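Local coordinates for protein fructokinase (Vibrio cholerae serotype O1, PDB 5YGG) that catalyses the phosphorylation of fructose, probably with ATP as the phosphate donor, as a fructokinase of the PfkB (ribokinase-like) family, at residues 47-52 with 306-311; 171-176 with 198-203; 262-267 with 301-306. The protein carries 2 engineered substitutions. All coordinates share one frame; numbering follows the deposited sequence.

Contact 1 of 3, residues 47-52 with 306-311. With K (potassium ion), chain E; FRU (beta-D-fructofuranose), chain C.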
loop_
_atom_site.group_PDB
_atom_site.type_symbol
_atom_site.label_atom_id
_atom_site.label_comp_id
_atom_site.label_asym_id
_atom_site.label_seq_id
_atom_site.Cartn_x
_atom_site.Cartn_y
_atom_site.Cartn_z
ATOM N N PRO A 47 -5.731 -12.561 11.992
ATOM C CA PRO A 47 -6.380 -12.543 13.309
ATOM C C PRO A 47 -7.643 -11.691 13.348
ATOM O O PRO A 47 -8.533 -12.003 14.137
ATOM C CB PRO A 47 -5.302 -11.962 14.241
ATOM C CG PRO A 47 -4.329 -11.262 13.345
ATOM C CD PRO A 47 -4.349 -12.033 12.047
ATOM N N ALA A 48 -7.736 -10.659 12.511
ATOM C CA ALA A 48 -8.970 -9.888 12.418
ATOM C C ALA A 48 -10.096 -10.747 11.829
ATOM O O ALA A 48 -11.238 -10.675 12.288
ATOM C CB ALA A 48 -8.751 -8.620 11.585
ATOM N N ASN A 49 -9.761 -11.583 10.846
ATOM C CA ASN A 49 -10.739 -12.502 10.258
ATOM C C ASN A 49 -11.278 -13.465 11.319
ATOM O O ASN A 49 -12.487 -13.667 11.427
ATOM C CB ASN A 49 -10.124 -13.311 9.107
ATOM C CG ASN A 49 -9.614 -12.440 7.976
ATOM O OD1 ASN A 49 -8.696 -12.830 7.237
ATOM N ND2 ASN A 49 -10.210 -11.276 7.813
ATOM N N VAL A 50 -10.377 -14.040 12.117
ATOM C CA VAL A 50 -10.807 -14.989 13.137
ATOM C C VAL A 50 -11.700 -14.289 14.156
ATOM O O VAL A 50 -12.707 -14.843 14.597
ATOM C CB VAL A 50 -9.610 -15.639 13.859
ATOM C CG1 VAL A 50 -10.102 -16.629 14.925
ATOM C CG2 VAL A 50 -8.697 -16.344 12.849
ATOM N N ALA A 51 -11.333 -13.060 14.517
ATOM C CA ALA A 51 -12.116 -12.299 15.491
ATOM C C ALA A 51 -13.539 -12.087 14.990
ATOM O O ALA A 51 -14.511 -12.296 15.727
ATOM C CB ALA A 51 -11.461 -10.958 15.778
ATOM N N VAL A 52 -13.660 -11.696 13.728
ATOM C CA VAL A 52 -14.973 -11.461 13.151
ATOM C C VAL A 52 -15.731 -12.782 13.019
ATOM O O VAL A 52 -16.931 -12.823 13.271
ATOM C CB VAL A 52 -14.875 -10.759 11.784
ATOM C CG1 VAL A 52 -16.229 -10.737 11.097
ATOM C CG2 VAL A 52 -14.349 -9.330 11.954
ATOM N N LYS A 306 -16.349 -12.849 -2.268
ATOM C CA LYS A 306 -15.042 -12.193 -2.258
ATOM C C LYS A 306 -14.827 -11.432 -0.959
ATOM O O LYS A 306 -15.743 -10.769 -0.450
ATOM C CB LYS A 306 -14.891 -11.240 -3.458
ATOM C CG LYS A 306 -14.663 -11.916 -4.809
ATOM C CD LYS A 306 -14.309 -10.862 -5.867
ATOM C CE LYS A 306 -13.912 -11.474 -7.201
ATOM N NZ LYS A 306 -13.710 -10.403 -8.237
ATOM N N GLY A 307 -13.607 -11.531 -0.440
ATOM C CA GLY A 307 -13.256 -10.931 0.833
ATOM C C GLY A 307 -13.144 -11.999 1.895
ATOM O O GLY A 307 -13.949 -12.930 1.936
ATOM N N ALA A 308 -12.157 -11.873 2.770
ATOM C CA ALA A 308 -11.998 -12.839 3.855
ATOM C C ALA A 308 -13.189 -12.856 4.818
ATOM O O ALA A 308 -13.541 -13.911 5.343
ATOM C CB ALA A 308 -10.718 -12.547 4.632
ATOM N N MET A 309 -13.797 -11.694 5.065
ATOM C CA MET A 309 -14.827 -11.595 6.104
ATOM C C MET A 309 -16.252 -11.697 5.582
ATOM O O MET A 309 -17.190 -11.941 6.347
ATOM C CB MET A 309 -14.685 -10.279 6.860
ATOM C CG MET A 309 -13.419 -10.180 7.682
ATOM S SD MET A 309 -13.365 -8.573 8.483
ATOM C CE MET A 309 -11.771 -8.632 9.354
ATOM N N THR A 310 -16.403 -11.509 4.279
ATOM C CA THR A 310 -17.714 -11.256 3.707
ATOM C C THR A 310 -18.700 -12.379 3.993
ATOM O O THR A 310 -19.845 -12.134 4.378
ATOM C CB THR A 310 -17.598 -11.055 2.205
ATOM O OG1 THR A 310 -16.552 -10.097 1.943
ATOM C CG2 THR A 310 -18.909 -10.547 1.637
ATOM N N ALA A 311 -18.239 -13.615 3.852
ATOM C CA ALA A 311 -19.153 -14.745 3.965
ATOM C C ALA A 311 -18.980 -15.534 5.257
ATOM O O ALA A 311 -19.457 -16.665 5.363
ATOM C CB ALA A 311 -18.991 -15.658 2.767
HETATM K K K E . -13.690 -15.314 0.653
HETATM C C1 FRU C . -2.322 -11.684 6.154
HETATM C C2 FRU C . -3.297 -12.282 5.109
HETATM C C3 FRU C . -4.459 -11.335 4.773
HETATM C C4 FRU C . -5.517 -12.130 4.541
HETATM C C5 FRU C . -5.289 -13.366 5.578
HETATM C C6 FRU C . -5.900 -14.656 5.096
HETATM O O1 FRU C . -2.861 -11.679 7.473
HETATM O O2 FRU C . -2.643 -12.620 4.048
HETATM O O3 FRU C . -4.068 -10.578 3.561
HETATM O O4 FRU C . -6.798 -11.514 4.831
HETATM O O5 FRU C . -4.000 -13.542 5.711
HETATM O O6 FRU C . -5.487 -15.675 6.005
#
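Met309 reaches from the loop between helices 285-302 and 315-322 to the helix 46-56, laying its thioether against Ala48, Asn49 and Val52. In this PfkB, ribokinase-like fold the contact packs a loop of the potassium site against the helix whose Asn49 belongs to the fructose pocket. With CG set anti to its own carbonyl carbon (chi1 -67°) and the rest of the chain extended, Met309 carries its sulfur and terminal methyl to the helix surface. Met309 CE sits 3.8 Å from Ala48 CB and 3.6 Å from Ala48 O, while Val52 CG2 touches Met309 SD at 3.7 Å. The methionine crosses both the Val52 and the Asn49 side chains at about a right angle. Met76 and Thr79 of helix 71-82 pack on Met309, and Leu80 on Ala48 and Val52. Beside it, Ala308 points its methyl toward the helix and brings CB to 3.5 Å from Asn49 CG, which packs the asparagine's amide group between loop and sugar pocket. No hydrogen bond joins the two segments; the buried half rests on van der Waals packing, the Asn49 amide included.

The other side of the loop is looser and reaches solvent. Thr310 is exposed, Ala311 and Lys306 partly so, and none of them touches the helix segment. Lys306 instead extends to a salt bridge with Asp34. Gly307, at a positive phi that disfavours any side chain, turns its carbonyl to the potassium ion, and Gly307 O lies 2.7 Å from the metal. The turn around it is closed by Thr310 OG1, which donates to Lys306 O over 2.6 Å, tilted 21° from the carbonyl plane.

Contact 2 of 3, residues 171-176 with 198-203. With CA (calcium ion), chain D; FRU (beta-D-fructofuranose), chain C; ADP (adenosine-5'-diphosphate), chain B.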
loop_
_atom_site.group_PDB
_atom_site.type_symbol
_atom_site.label_atom_id
_atom_site.label_comp_id
_atom_site.label_asym_id
_atom_site.label_seq_id
_atom_site.Cartn_x
_atom_site.Cartn_y
_atom_site.Cartn_z
ATOM N N PHE A 171 -2.493 -21.319 17.906
ATOM C CA PHE A 171 -1.509 -20.837 16.942
ATOM C C PHE A 171 -1.792 -21.409 15.567
ATOM O O PHE A 171 -1.976 -22.618 15.399
ATOM C CB PHE A 171 -0.089 -21.219 17.390
ATOM C CG PHE A 171 1.010 -20.687 16.493
ATOM C CD1 PHE A 171 1.127 -19.335 16.236
ATOM C CD2 PHE A 171 1.949 -21.546 15.944
ATOM C CE1 PHE A 171 2.145 -18.837 15.432
ATOM C CE2 PHE A 171 2.976 -21.058 15.131
ATOM C CZ PHE A 171 3.069 -19.702 14.876
ATOM N N ASP A 172 -1.837 -20.523 14.581
ATOM C CA ASP A 172 -2.012 -20.890 13.193
ATOM C C ASP A 172 -0.858 -20.224 12.464
ATOM O O ASP A 172 -0.888 -19.013 12.279
ATOM C CB ASP A 172 -3.379 -20.400 12.692
ATOM C CG ASP A 172 -3.584 -20.600 11.188
ATOM O OD1 ASP A 172 -2.732 -21.217 10.508
ATOM O OD2 ASP A 172 -4.638 -20.143 10.692
ATOM N N PRO A 173 0.171 -21.000 12.078
ATOM C CA PRO A 173 1.330 -20.393 11.406
ATOM C C PRO A 173 0.929 -19.421 10.296
ATOM O O PRO A 173 1.400 -18.286 10.316
ATOM C CB PRO A 173 2.081 -21.602 10.843
ATOM C CG PRO A 173 1.810 -22.674 11.838
ATOM C CD PRO A 173 0.365 -22.443 12.300
ATOM N N ASN A 174 0.056 -19.833 9.382
ATOM C CA ASN A 174 -0.423 -18.915 8.355
ATOM C C ASN A 174 0.752 -18.220 7.676
ATOM O O ASN A 174 0.851 -16.987 7.666
ATOM C CB ASN A 174 -1.360 -17.870 8.967
ATOM C CG ASN A 174 -2.697 -17.793 8.262
ATOM O OD1 ASN A 174 -2.805 -18.075 7.068
ATOM N ND2 ASN A 174 -3.730 -17.400 9.006
ATOM N N LEU A 175 1.661 -19.020 7.138
ATOM C CA LEU A 175 2.957 -18.504 6.696
ATOM C C LEU A 175 2.878 -17.488 5.556
ATOM O O LEU A 175 2.202 -17.704 4.541
ATOM C CB LEU A 175 3.846 -19.671 6.286
ATOM C CG LEU A 175 4.115 -20.688 7.390
ATOM C CD1 LEU A 175 4.989 -21.841 6.861
ATOM C CD2 LEU A 175 4.738 -20.014 8.643
ATOM N N ARG A 176 3.581 -16.374 5.744
ATOM C CA ARG A 176 3.742 -15.366 4.700
ATOM C C ARG A 176 5.193 -14.906 4.725
ATOM O O ARG A 176 5.528 -13.921 5.376
ATOM C CB ARG A 176 2.795 -14.191 4.908
ATOM C CG ARG A 176 1.333 -14.581 5.130
ATOM C CD ARG A 176 0.603 -15.042 3.851
ATOM N NE ARG A 176 -0.829 -15.121 4.135
ATOM C CZ ARG A 176 -1.455 -16.219 4.551
ATOM N NH1 ARG A 176 -0.791 -17.362 4.693
ATOM N NH2 ARG A 176 -2.754 -16.178 4.816
ATOM N N ASP A 198 -1.641 -24.698 22.849
ATOM C CA ASP A 198 -2.577 -25.762 23.213
ATOM C C ASP A 198 -3.216 -26.332 21.966
ATOM O O ASP A 198 -3.539 -27.522 21.894
ATOM C CB ASP A 198 -3.663 -25.241 24.155
ATOM C CG ASP A 198 -3.107 -24.836 25.494
ATOM O OD1 ASP A 198 -2.853 -25.747 26.319
ATOM O OD2 ASP A 198 -2.903 -23.627 25.708
ATOM N N VAL A 199 -3.419 -25.452 20.991
ATOM C CA VAL A 199 -4.087 -25.800 19.744
ATOM C C VAL A 199 -3.243 -25.265 18.609
ATOM O O VAL A 199 -2.874 -24.103 18.629
ATOM C CB VAL A 199 -5.509 -25.182 19.653
ATOM C CG1 VAL A 199 -6.129 -25.457 18.281
ATOM C CG2 VAL A 199 -6.390 -25.709 20.773
ATOM N N VAL A 200 -2.906 -26.116 17.641
ATOM C CA VAL A 200 -2.182 -25.653 16.467
ATOM C C VAL A 200 -2.930 -26.099 15.237
ATOM O O VAL A 200 -3.325 -27.261 15.136
ATOM C CB VAL A 200 -0.738 -26.187 16.403
ATOM C CG1 VAL A 200 0.008 -25.578 15.209
ATOM C CG2 VAL A 200 0.014 -25.846 17.677
ATOM N N LYS A 201 -3.124 -25.173 14.304
ATOM C CA LYS A 201 -3.724 -25.505 13.022
ATOM C C LYS A 201 -2.706 -25.328 11.904
ATOM O O LYS A 201 -2.090 -24.265 11.803
ATOM C CB LYS A 201 -4.944 -24.623 12.761
ATOM C CG LYS A 201 -5.558 -24.809 11.383
ATOM C CD LYS A 201 -5.257 -23.607 10.499
ATOM C CE LYS A 201 -5.958 -23.700 9.168
ATOM N NZ LYS A 201 -5.423 -22.682 8.223
ATOM N N PHE A 202 -2.530 -26.365 11.085
ATOM C CA PHE A 202 -1.684 -26.325 9.887
ATOM C C PHE A 202 -2.499 -26.564 8.618
ATOM O O PHE A 202 -3.461 -27.312 8.654
ATOM C CB PHE A 202 -0.601 -27.421 9.897
ATOM C CG PHE A 202 0.361 -27.371 11.054
ATOM C CD1 PHE A 202 1.481 -26.554 11.009
ATOM C CD2 PHE A 202 0.188 -28.209 12.146
ATOM C CE1 PHE A 202 2.385 -26.537 12.065
ATOM C CE2 PHE A 202 1.091 -28.200 13.196
ATOM C CZ PHE A 202 2.186 -27.362 13.157
ATOM N N SER A 203 -2.065 -26.016 7.488
ATOM C CA SER A 203 -2.420 -26.631 6.201
ATOM C C SER A 203 -1.461 -27.796 5.976
ATOM O O SER A 203 -0.412 -27.849 6.623
ATOM C CB SER A 203 -2.317 -25.631 5.047
ATOM O OG SER A 203 -0.957 -25.397 4.707
HETATM CA CA CA D . -4.100 -19.996 6.199
HETATM C C1 FRU C . -2.322 -11.684 6.154
HETATM C C2 FRU C . -3.297 -12.282 5.109
HETATM C C3 FRU C . -4.459 -11.335 4.773
HETATM C C4 FRU C . -5.517 -12.130 4.541
HETATM C C5 FRU C . -5.289 -13.366 5.578
HETATM C C6 FRU C . -5.900 -14.656 5.096
HETATM O O1 FRU C . -2.861 -11.679 7.473
HETATM O O2 FRU C . -2.643 -12.620 4.048
HETATM O O3 FRU C . -4.068 -10.578 3.561
HETATM O O4 FRU C . -6.798 -11.514 4.831
HETATM O O5 FRU C . -4.000 -13.542 5.711
HETATM O O6 FRU C . -5.487 -15.675 6.005
HETATM P PB ADP B . -5.733 -23.221 4.439
HETATM O O1B ADP B . -4.594 -23.788 3.574
HETATM O O2B ADP B . -5.511 -21.777 4.640
HETATM O O3B ADP B . -5.756 -23.918 5.813
HETATM P PA ADP B . -7.701 -24.962 3.220
HETATM O O1A ADP B . -7.592 -25.072 1.678
HETATM O O2A ADP B . -6.889 -26.073 3.844
HETATM O O3A ADP B . -7.155 -23.480 3.727
HETATM O "O5'" ADP B . -9.209 -25.107 3.646
HETATM C "C5'" ADP B . -9.647 -24.466 4.826
HETATM C "C4'" ADP B . -10.772 -25.070 5.302
HETATM O "O4'" ADP B . -12.003 -24.503 4.601
HETATM C "C3'" ADP B . -10.793 -26.608 4.975
HETATM O "O3'" ADP B . -10.354 -27.412 6.132
HETATM C "C2'" ADP B . -12.014 -26.871 4.715
HETATM O "O2'" ADP B . -12.725 -27.190 5.963
HETATM C "C1'" ADP B . -12.621 -25.507 4.034
HETATM N N9 ADP B . -12.413 -25.519 2.640
HETATM C C8 ADP B . -11.469 -25.033 1.798
HETATM N N7 ADP B . -11.820 -25.378 0.537
HETATM C C5 ADP B . -12.988 -26.078 0.597
HETATM C C6 ADP B . -13.775 -26.651 -0.386
HETATM N N6 ADP B . -13.747 -26.771 -1.720
HETATM N N1 ADP B . -14.917 -27.309 -0.045
HETATM C C2 ADP B . -15.284 -27.400 1.271
HETATM N N3 ADP B . -14.521 -26.843 2.245
HETATM C C4 ADP B . -13.362 -26.172 1.898
HETATM O O HOH W 1 -5.644 -19.679 8.289
HETATM O O HOH W 2 -2.908 -21.790 7.944
HETATM O O HOH W 3 -1.825 -20.075 4.964
#
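Strands 168-172 and 199-203 run parallel, paired at Phe171 and Val200, with Phe171 N bonded to Val199 O (2.9 Å) and Lys201 N to Phe171 O (3.0 Å). They are successive strands of a beta-alpha-beta unit whose helix 186-194 packs on the Phe171 ring. Beyond the pairing, Pro173 sets CG obliquely against the Phe202 ring, 3.9 Å from CE1. Asp172 and Lys201 lie side by side and point the same way, both with CG anti to the backbone N (chi1 173° and 174°); Lys201 then bends at chi2 before its amine reaches ADP. Their direct salt bridge, Asp172 OD2 to Lys201 NZ, is long at 3.6 Å; two waters complete it, each donating to one carboxylate oxygen and accepting from NZ. Both waters also bind the calcium ion, along with a third water, Asn174 OD1 (2.5 Å) and ADP O2B (2.8 Å). Lys201 NZ donates to ADP O3B at 2.7 Å. On the sugar side, Arg176 NE gives an almost straight bond to fructose O2 (3.1 Å, 171°), and NH2 bonds fructose O5. Leu175 O, approached from above its carbonyl plane by NH1, steadies the guanidinium. Lysine and calcium would thus offset charge on the beta phosphate, and Asp172 probably orients two of the metal's waters, consistent with a strand end built to bring nucleotide and sugar together.

Contact 3 of 3, residues 262-267 with 301-306. With K (potassium ion), chain E; FRU (beta-D-fructofuranose), chain C.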
loop_
_atom_site.group_PDB
_atom_site.type_symbol
_atom_site.label_atom_id
_atom_site.label_comp_id
_atom_site.label_asym_id
_atom_site.label_seq_id
_atom_site.Cartn_x
_atom_site.Cartn_y
_atom_site.Cartn_z
ATOM N N THR A 262 -9.860 -16.715 -0.334
ATOM C CA THR A 262 -9.320 -15.793 0.667
ATOM C C THR A 262 -10.071 -15.925 1.983
ATOM O O THR A 262 -11.294 -15.790 2.014
ATOM C CB THR A 262 -9.404 -14.320 0.210
ATOM O OG1 THR A 262 -8.751 -14.167 -1.052
ATOM C CG2 THR A 262 -8.731 -13.413 1.237
ATOM N N GLY A 263 -9.340 -16.203 3.061
ATOM C CA GLY A 263 -9.939 -16.293 4.380
ATOM C C GLY A 263 -10.527 -17.632 4.812
ATOM O O GLY A 263 -10.990 -17.735 5.952
ATOM N N ALA A 264 -10.527 -18.644 3.936
ATOM C CA ALA A 264 -11.100 -19.955 4.285
ATOM C C ALA A 264 -10.494 -20.548 5.568
ATOM O O ALA A 264 -11.210 -21.036 6.448
ATOM C CB ALA A 264 -10.932 -20.952 3.112
ATOM N N GLY A 265 -9.172 -20.506 5.677
ATOM C CA GLY A 265 -8.489 -21.074 6.823
ATOM C C GLY A 265 -8.792 -20.343 8.118
ATOM O O GLY A 265 -8.867 -20.958 9.181
ATOM N N ASP A 266 -8.955 -19.026 8.037
ATOM C CA ASP A 266 -9.261 -18.233 9.228
ATOM C C ASP A 266 -10.697 -18.471 9.669
ATOM O O ASP A 266 -11.009 -18.466 10.859
ATOM C CB ASP A 266 -9.040 -16.745 8.964
ATOM C CG ASP A 266 -7.610 -16.426 8.559
ATOM O OD1 ASP A 266 -6.686 -17.147 8.998
ATOM O OD2 ASP A 266 -7.411 -15.449 7.806
ATOM N N ALA A 267 -11.574 -18.668 8.693
ATOM C CA ALA A 267 -12.961 -18.992 8.988
ATOM C C ALA A 267 -13.035 -20.313 9.721
ATOM O O ALA A 267 -13.823 -20.480 10.649
ATOM C CB ALA A 267 -13.772 -19.056 7.721
ATOM N N LEU A 301 -18.132 -22.084 3.744
ATOM C CA LEU A 301 -19.017 -20.943 3.505
ATOM C C LEU A 301 -18.211 -19.677 3.218
ATOM O O LEU A 301 -18.616 -18.855 2.391
ATOM C CB LEU A 301 -19.967 -20.737 4.701
ATOM C CG LEU A 301 -21.091 -21.792 4.751
ATOM C CD1 LEU A 301 -21.927 -21.691 6.034
ATOM C CD2 LEU A 301 -21.976 -21.664 3.503
ATOM N N ALA A 302 -17.055 -19.535 3.863
ATOM C CA ALA A 302 -16.246 -18.322 3.694
ATOM C C ALA A 302 -15.763 -18.112 2.254
ATOM O O ALA A 302 -15.426 -16.990 1.880
ATOM C CB ALA A 302 -15.063 -18.347 4.626
ATOM N N THR A 303 -15.704 -19.184 1.464
ATOM C CA THR A 303 -15.268 -19.110 0.068
ATOM C C THR A 303 -16.353 -18.605 -0.889
ATOM O O THR A 303 -16.079 -18.338 -2.059
ATOM C CB THR A 303 -14.793 -20.495 -0.457
ATOM O OG1 THR A 303 -15.921 -21.385 -0.583
ATOM C CG2 THR A 303 -13.740 -21.104 0.486
ATOM N N THR A 304 -17.580 -18.469 -0.403
ATOM C CA THR A 304 -18.690 -18.198 -1.308
ATOM C C THR A 304 -18.780 -16.741 -1.773
ATOM O O THR A 304 -19.504 -16.444 -2.720
ATOM C CB THR A 304 -20.031 -18.595 -0.672
ATOM O OG1 THR A 304 -20.163 -17.958 0.606
ATOM C CG2 THR A 304 -20.089 -20.102 -0.465
ATOM N N GLN A 305 -18.069 -15.837 -1.105
ATOM C CA GLN A 305 -18.030 -14.433 -1.523
ATOM C C GLN A 305 -16.607 -13.899 -1.492
ATOM O O GLN A 305 -15.769 -14.415 -0.753
ATOM C CB GLN A 305 -18.914 -13.563 -0.625
ATOM C CG GLN A 305 -20.388 -13.933 -0.672
ATOM C CD GLN A 305 -21.254 -12.999 0.157
ATOM O OE1 GLN A 305 -21.832 -13.402 1.163
ATOM N NE2 GLN A 305 -21.361 -11.756 -0.276
ATOM N N LYS A 306 -16.349 -12.849 -2.268
ATOM C CA LYS A 306 -15.042 -12.193 -2.258
ATOM C C LYS A 306 -14.827 -11.432 -0.959
ATOM O O LYS A 306 -15.743 -10.769 -0.450
ATOM C CB LYS A 306 -14.891 -11.240 -3.458
ATOM C CG LYS A 306 -14.663 -11.916 -4.809
ATOM C CD LYS A 306 -14.309 -10.862 -5.867
ATOM C CE LYS A 306 -13.912 -11.474 -7.201
ATOM N NZ LYS A 306 -13.710 -10.403 -8.237
HETATM K K K E . -13.690 -15.314 0.653
HETATM C C1 FRU C . -2.322 -11.684 6.154
HETATM C C2 FRU C . -3.297 -12.282 5.109
HETATM C C3 FRU C . -4.459 -11.335 4.773
HETATM C C4 FRU C . -5.517 -12.130 4.541
HETATM C C5 FRU C . -5.289 -13.366 5.578
HETATM C C6 FRU C . -5.900 -14.656 5.096
HETATM O O1 FRU C . -2.861 -11.679 7.473
HETATM O O2 FRU C . -2.643 -12.620 4.048
HETATM O O3 FRU C . -4.068 -10.578 3.561
HETATM O O4 FRU C . -6.798 -11.514 4.831
HETATM O O5 FRU C . -4.000 -13.542 5.711
HETATM O O6 FRU C . -5.487 -15.675 6.005
#
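The potassium site and the Gly-Ala-Gly-Asp signature of the PfkB fold meet here, where the loop leading into helix 264-278 packs against the end of helix 285-302. Thr262 O (2.8 Å), Ala302 O (2.7 Å) and Gln305 O (2.7 Å) all bind the potassium ion, so the cation joins the two segments through backbone carbonyls without any hydrogen bond between them. Asp260 and Gly307 complete the protein ligands. Away from the ion, the packing between the segments is small and close: Ala267 CB presses on Ala302 CB at 3.4 Å, tighter than ordinary van der Waals contact. Ala264 CB meets Thr303 CG2 at 3.8 Å. That methyl faces the helix because Thr303 places OG1 between its backbone N and carbonyl carbon (chi1 70°), where the hydroxyl bonds to Ala300 O. Gly263 takes the N-cap position with a positive phi suited to glycine, and Ala264 and Gly265 behind it touch ADP. One residue further, Asp266 turns from the potassium side to the substrate, and fructose O6, the hydroxyl phosphorylated in forming fructose 6-phosphate, donates to Asp266 OD2 at 2.6 Å. As helix 285-302 gives way to the potassium loop, Leu301 O accepts two bonds from one residue, Thr304 N and, in the carbonyl plane at 2.5 Å, Thr304 OG1.

Contacts 1 and 3 are neighbours, their centres about 7 Å apart; they share Lys306 and wrap the same potassium ion, with Gly307 O from one and three carbonyls from the other. Contact 2 lies about 16 Å, centre to centre, from each. It supplies the calcium and phosphate side of the active site, whereas the potassium ion is about 13 Å from the Lys201 side chain. Fructose is common to all three, meeting Asn49, Arg176 and Asp266. Contacts 2 and 3 join directly: Asn174 ND2 hydrogen-bonds Asp266 OD1 at 3.0 Å, and Lys201 NZ approaches Gly265 CA at 3.7 Å, placing the helix start beside the ADP phosphates.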